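Local coordinates for regulatory protein BLAR1 (PDB 1NRF) that probably senses beta-lactam antibiotics outside the cell through its C-terminal penicillin-binding domain and, once acylated on a serine, signals to the cytoplasm, at residues 20-33 with 242-254. Residues are numbered along the deposited sequence; the frame is centred on the assembly and turned at random.
Sequences EYEDYSTFFDKFSA and SAAEIALSILDKK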
loop_
_atom_site.group_PDB
_atom_site.type_symbol
_atom_site.label_atom_id
_atom_site.label_comp_id
_atom_site.label_asym_id
_atom_site.label_seq_id
_atom_site.Cartn_x
_atom_site.Cartn_y
_atom_site.Cartn_z
ATOM N N GLU A 20 -2.537 -2.028 -21.815
ATOM C CA GLU A 20 -1.396 -1.637 -22.638
ATOM C C GLU A 20 -0.129 -2.136 -21.943
ATOM O O GLU A 20 -0.065 -2.202 -20.717
ATOM C CB GLU A 20 -1.351 -0.112 -22.767
ATOM C CG GLU A 20 -0.246 0.431 -23.650
ATOM C CD GLU A 20 -0.222 1.955 -23.667
ATOM O OE1 GLU A 20 0.056 2.559 -22.603
ATOM O OE2 GLU A 20 -0.487 2.547 -24.737
ATOM N N TYR A 21 0.877 -2.493 -22.722
ATOM C CA TYR A 21 2.113 -2.979 -22.140
ATOM C C TYR A 21 3.285 -2.089 -22.525
ATOM O O TYR A 21 3.359 -1.597 -23.649
ATOM C CB TYR A 21 2.362 -4.413 -22.595
ATOM C CG TYR A 21 1.355 -5.385 -22.035
ATOM C CD1 TYR A 21 1.537 -5.958 -20.774
ATOM C CD2 TYR A 21 0.192 -5.700 -22.739
ATOM C CE1 TYR A 21 0.590 -6.815 -20.226
ATOM C CE2 TYR A 21 -0.762 -6.554 -22.195
ATOM C CZ TYR A 21 -0.554 -7.107 -20.938
ATOM O OH TYR A 21 -1.491 -7.943 -20.390
ATOM N N GLU A 22 4.188 -1.868 -21.575
ATOM C CA GLU A 22 5.365 -1.046 -21.819
ATOM C C GLU A 22 6.579 -1.608 -21.112
ATOM O O GLU A 22 6.462 -2.454 -20.223
ATOM C CB GLU A 22 5.122 0.391 -21.371
ATOM C CG GLU A 22 4.175 1.136 -22.279
ATOM C CD GLU A 22 3.999 2.579 -21.871
ATOM O OE1 GLU A 22 5.022 3.279 -21.717
ATOM O OE2 GLU A 22 2.838 3.011 -21.711
ATOM N N ASP A 23 7.749 -1.134 -21.517
ATOM C CA ASP A 23 8.996 -1.604 -20.936
ATOM C C ASP A 23 9.642 -0.517 -20.085
ATOM O O ASP A 23 9.943 0.567 -20.579
ATOM C CB ASP A 23 9.958 -2.034 -22.048
ATOM C CG ASP A 23 11.177 -2.748 -21.515
ATOM O OD1 ASP A 23 12.087 -3.050 -22.311
ATOM O OD2 ASP A 23 11.223 -3.014 -20.298
ATOM N N TYR A 24 9.848 -0.816 -18.806
ATOM C CA TYR A 24 10.461 0.133 -17.891
ATOM C C TYR A 24 11.644 -0.498 -17.177
ATOM O O TYR A 24 12.093 -0.011 -16.138
ATOM C CB TYR A 24 9.437 0.610 -16.871
ATOM C CG TYR A 24 8.218 1.257 -17.479
ATOM C CD1 TYR A 24 8.326 2.406 -18.259
ATOM C CD2 TYR A 24 6.951 0.733 -17.252
ATOM C CE1 TYR A 24 7.191 3.021 -18.794
ATOM C CE2 TYR A 24 5.817 1.334 -17.778
ATOM C CZ TYR A 24 5.940 2.476 -18.544
ATOM O OH TYR A 24 4.804 3.063 -19.043
ATOM N N SER A 25 12.144 -1.589 -17.748
ATOM C CA SER A 25 13.288 -2.312 -17.205
ATOM C C SER A 25 14.382 -1.396 -16.669
ATOM O O SER A 25 14.816 -1.539 -15.526
ATOM C CB SER A 25 13.897 -3.215 -18.282
ATOM O OG SER A 25 13.010 -4.251 -18.646
ATOM N N THR A 26 14.828 -0.467 -17.511
ATOM C CA THR A 26 15.893 0.470 -17.155
ATOM C C THR A 26 15.640 1.226 -15.848
ATOM O O THR A 26 16.580 1.559 -15.121
ATOM C CB THR A 26 16.136 1.483 -18.302
ATOM O OG1 THR A 26 14.885 2.051 -18.717
ATOM C CG2 THR A 26 16.793 0.794 -19.491
ATOM N N PHE A 27 14.373 1.500 -15.551
ATOM C CA PHE A 27 14.032 2.195 -14.320
ATOM C C PHE A 27 14.246 1.257 -13.137
ATOM O O PHE A 27 14.615 1.693 -12.048
ATOM C CB PHE A 27 12.582 2.679 -14.365
ATOM C CG PHE A 27 12.357 3.805 -15.327
ATOM C CD1 PHE A 27 12.826 5.083 -15.041
ATOM C CD2 PHE A 27 11.711 3.584 -16.535
ATOM C CE1 PHE A 27 12.655 6.124 -15.948
ATOM C CE2 PHE A 27 11.536 4.614 -17.447
ATOM C CZ PHE A 27 12.009 5.887 -17.154
ATOM N N PHE A 28 14.019 -0.032 -13.359
ATOM C CA PHE A 28 14.217 -1.034 -12.317
ATOM C C PHE A 28 15.712 -1.363 -12.212
ATOM O O PHE A 28 16.232 -1.602 -11.121
ATOM C CB PHE A 28 13.413 -2.298 -12.642
ATOM C CG PHE A 28 11.927 -2.147 -12.428
ATOM C CD1 PHE A 28 11.298 -2.772 -11.350
ATOM C CD2 PHE A 28 11.158 -1.365 -13.290
ATOM C CE1 PHE A 28 9.936 -2.623 -11.133
ATOM C CE2 PHE A 28 9.786 -1.209 -13.076
ATOM C CZ PHE A 28 9.177 -1.839 -11.997
ATOM N N ASP A 29 16.396 -1.354 -13.354
ATOM C CA ASP A 29 17.829 -1.640 -13.416
ATOM C C ASP A 29 18.635 -0.675 -12.554
ATOM O O ASP A 29 19.638 -1.061 -11.956
ATOM C CB ASP A 29 18.337 -1.522 -14.858
ATOM C CG ASP A 29 17.683 -2.512 -15.801
ATOM O OD1 ASP A 29 17.789 -2.305 -17.029
ATOM O OD2 ASP A 29 17.072 -3.493 -15.323
ATOM N N LYS A 30 18.202 0.584 -12.513
ATOM C CA LYS A 30 18.892 1.622 -11.743
ATOM C C LYS A 30 19.059 1.274 -10.271
ATOM O O LYS A 30 19.969 1.771 -9.612
ATOM C CB LYS A 30 18.160 2.966 -11.854
ATOM C CG LYS A 30 18.142 3.568 -13.260
ATOM C CD LYS A 30 18.105 5.099 -13.223
ATOM C CE LYS A 30 16.821 5.661 -12.591
ATOM N NZ LYS A 30 15.612 5.543 -13.469
ATOM N N PHE A 31 18.182 0.415 -9.763
ATOM C CA PHE A 31 18.230 0.008 -8.365
ATOM C C PHE A 31 18.574 -1.463 -8.210
ATOM O O PHE A 31 18.289 -2.070 -7.177
ATOM C CB PHE A 31 16.889 0.327 -7.702
ATOM C CG PHE A 31 16.602 1.799 -7.640
ATOM C CD1 PHE A 31 17.096 2.571 -6.595
ATOM C CD2 PHE A 31 15.915 2.432 -8.674
ATOM C CE1 PHE A 31 16.922 3.952 -6.581
ATOM C CE2 PHE A 31 15.735 3.810 -8.673
ATOM C CZ PHE A 31 16.241 4.574 -7.623
ATOM N N SER A 32 19.202 -2.024 -9.241
ATOM C CA SER A 32 19.596 -3.427 -9.234
ATOM C C SER A 32 18.413 -4.285 -8.807
ATOM O O SER A 32 18.565 -5.258 -8.057
ATOM C CB SER A 32 20.774 -3.642 -8.276
ATOM O OG SER A 32 21.934 -2.983 -8.749
ATOM N N ALA A 33 17.233 -3.924 -9.302
ATOM C CA ALA A 33 16.011 -4.640 -8.958
ATOM C C ALA A 33 15.208 -5.114 -10.161
ATOM O O ALA A 33 15.408 -4.661 -11.291
ATOM C CB ALA A 33 15.132 -3.754 -8.083
ATOM N N SER A 242 13.267 2.084 -2.575
ATOM C CA SER A 242 13.673 1.888 -3.953
ATOM C C SER A 242 12.479 1.698 -4.873
ATOM O O SER A 242 12.488 2.178 -6.009
ATOM C CB SER A 242 14.618 0.696 -4.052
ATOM O OG SER A 242 15.813 0.964 -3.339
ATOM N N ALA A 243 11.458 0.998 -4.392
ATOM C CA ALA A 243 10.258 0.774 -5.192
ATOM C C ALA A 243 9.503 2.094 -5.372
ATOM O O ALA A 243 8.899 2.334 -6.413
ATOM C CB ALA A 243 9.356 -0.265 -4.526
ATOM N N ALA A 244 9.540 2.949 -4.355
ATOM C CA ALA A 244 8.865 4.235 -4.446
ATOM C C ALA A 244 9.596 5.068 -5.491
ATOM O O ALA A 244 8.977 5.650 -6.387
ATOM C CB ALA A 244 8.883 4.937 -3.102
ATOM N N GLU A 245 10.921 5.111 -5.371
ATOM C CA GLU A 245 11.746 5.852 -6.312
ATOM C C GLU A 245 11.500 5.382 -7.741
ATOM O O GLU A 245 11.381 6.200 -8.648
ATOM C CB GLU A 245 13.232 5.718 -5.960
ATOM C CG GLU A 245 13.645 6.522 -4.731
ATOM C CD GLU A 245 14.996 7.222 -4.907
ATOM O OE1 GLU A 245 15.158 7.961 -5.909
ATOM O OE2 GLU A 245 15.890 7.045 -4.044
ATOM N N ILE A 246 11.421 4.071 -7.943
ATOM C CA ILE A 246 11.169 3.517 -9.267
ATOM C C ILE A 246 9.806 3.985 -9.790
ATOM O O ILE A 246 9.705 4.554 -10.880
ATOM C CB ILE A 246 11.188 1.981 -9.234
ATOM C CG1 ILE A 246 12.601 1.489 -8.926
ATOM C CG2 ILE A 246 10.690 1.423 -10.558
ATOM C CD1 ILE A 246 12.714 -0.020 -8.709
ATOM N N ALA A 247 8.757 3.745 -9.011
ATOM C CA ALA A 247 7.412 4.156 -9.407
ATOM C C ALA A 247 7.388 5.636 -9.764
ATOM O O ALA A 247 6.765 6.038 -10.743
ATOM C CB ALA A 247 6.422 3.895 -8.271
ATOM N N LEU A 248 8.066 6.431 -8.947
ATOM C CA LEU A 248 8.133 7.877 -9.119
ATOM C C LEU A 248 8.862 8.330 -10.385
ATOM O O LEU A 248 8.457 9.297 -11.019
ATOM C CB LEU A 248 8.778 8.501 -7.877
ATOM C CG LEU A 248 7.879 9.349 -6.970
ATOM C CD1 LEU A 248 6.435 8.885 -7.013
ATOM C CD2 LEU A 248 8.436 9.286 -5.559
ATOM N N SER A 249 9.931 7.637 -10.756
ATOM C CA SER A 249 10.656 7.999 -11.959
ATOM C C SER A 249 9.757 7.660 -13.137
ATOM O O SER A 249 9.633 8.441 -14.079
ATOM C CB SER A 249 11.970 7.226 -12.062
ATOM O OG SER A 249 11.743 5.851 -12.309
ATOM N N ILE A 250 9.112 6.498 -13.079
ATOM C CA ILE A 250 8.215 6.103 -14.161
ATOM C C ILE A 250 7.037 7.068 -14.236
ATOM O O ILE A 250 6.649 7.483 -15.318
ATOM C CB ILE A 250 7.699 4.656 -13.977
ATOM C CG1 ILE A 250 8.881 3.684 -14.029
ATOM C CG2 ILE A 250 6.674 4.312 -15.064
ATOM C CD1 ILE A 250 8.501 2.237 -13.828
ATOM N N LEU A 251 6.482 7.435 -13.085
ATOM C CA LEU A 251 5.356 8.372 -13.046
ATOM C C LEU A 251 5.738 9.705 -13.670
ATOM O O LEU A 251 4.942 10.330 -14.369
ATOM C CB LEU A 251 4.907 8.608 -11.601
ATOM C CG LEU A 251 3.589 7.980 -11.136
ATOM C CD1 LEU A 251 3.498 6.547 -11.609
ATOM C CD2 LEU A 251 3.499 8.060 -9.611
ATOM N N ASP A 252 6.964 10.131 -13.401
ATOM C CA ASP A 252 7.490 11.382 -13.909
ATOM C C ASP A 252 7.861 11.251 -15.383
ATOM O O ASP A 252 7.990 12.248 -16.095
ATOM C CB ASP A 252 8.710 11.789 -13.077
ATOM C CG ASP A 252 9.546 12.860 -13.746
ATOM O OD1 ASP A 252 10.454 12.510 -14.535
ATOM O OD2 ASP A 252 9.285 14.053 -13.486
ATOM N N LYS A 253 8.020 10.010 -15.834
ATOM C CA LYS A 253 8.371 9.735 -17.222
ATOM C C LYS A 253 7.147 9.882 -18.130
ATOM O O LYS A 253 7.261 10.306 -19.279
ATOM C CB LYS A 253 8.947 8.320 -17.342
ATOM C CG LYS A 253 9.478 7.968 -18.717
ATOM C CD LYS A 253 10.648 8.859 -19.097
ATOM C CE LYS A 253 11.345 8.330 -20.340
ATOM N NZ LYS A 253 12.574 9.102 -20.670
ATOM N N LYS A 254 5.979 9.527 -17.611
ATOM C CA LYS A 254 4.750 9.632 -18.380
ATOM C C LYS A 254 4.029 10.918 -18.015
ATOM O O LYS A 254 2.839 11.061 -18.260
ATOM C CB LYS A 254 3.844 8.429 -18.111
ATOM C CG LYS A 254 4.521 7.089 -18.355
ATOM C CD LYS A 254 3.540 6.033 -18.860
ATOM C CE LYS A 254 3.120 6.329 -20.295
ATOM N NZ LYS A 254 2.218 5.301 -20.886
#
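In the penicillin-binding fold of this sensor domain, the N-terminal and C-terminal helices pack together on one face of the central beta-sheet, and here four aromatic residues of 20-33 meet Ile-246 and Ile-250 of the last helix. The axes of helix 25-29 and helix 242-253 run roughly antiparallel (145°) and approach to 9.4 Å. The branched isoleucines suit this seam because each serves several rings, whose flat faces can receive methyl groups. Ile-250 lays CG2 over the face of the Tyr-24 ring, a CH-pi contact 3.9 Å from the centroid, while its CD1 reaches Phe-28 CE2 and its CG1 lies beside Phe-27. Ile-246 repeats the pattern one turn earlier: CG2 sits over the centre of the Phe-28 ring, and CG1 turns to Phe-31 CD2 at 3.5 Å. With CG1 anti to the carbonyl carbon of Ile-246 (chi1 -67°) and CG2 anti to its N, the two branches diverge, one to each ring. Ile-232 of strand 225-234 touches both Phe-28 and Ile-246, tying the helix pair to the sheet. Farther out, the aliphatic part of Lys-253 passes the far end of the Phe-27 side chain at about a right angle, CG to CZ 3.6 Å. Where the helix ends, the long chain of Lys-254 carries its ammonium past Tyr-24 OH into a salt-bridge network, with a long bridge to Glu-20 OE1. Lys-254 NZ donates to the syn lone pair of Glu-22 OE2 at 2.5 Å.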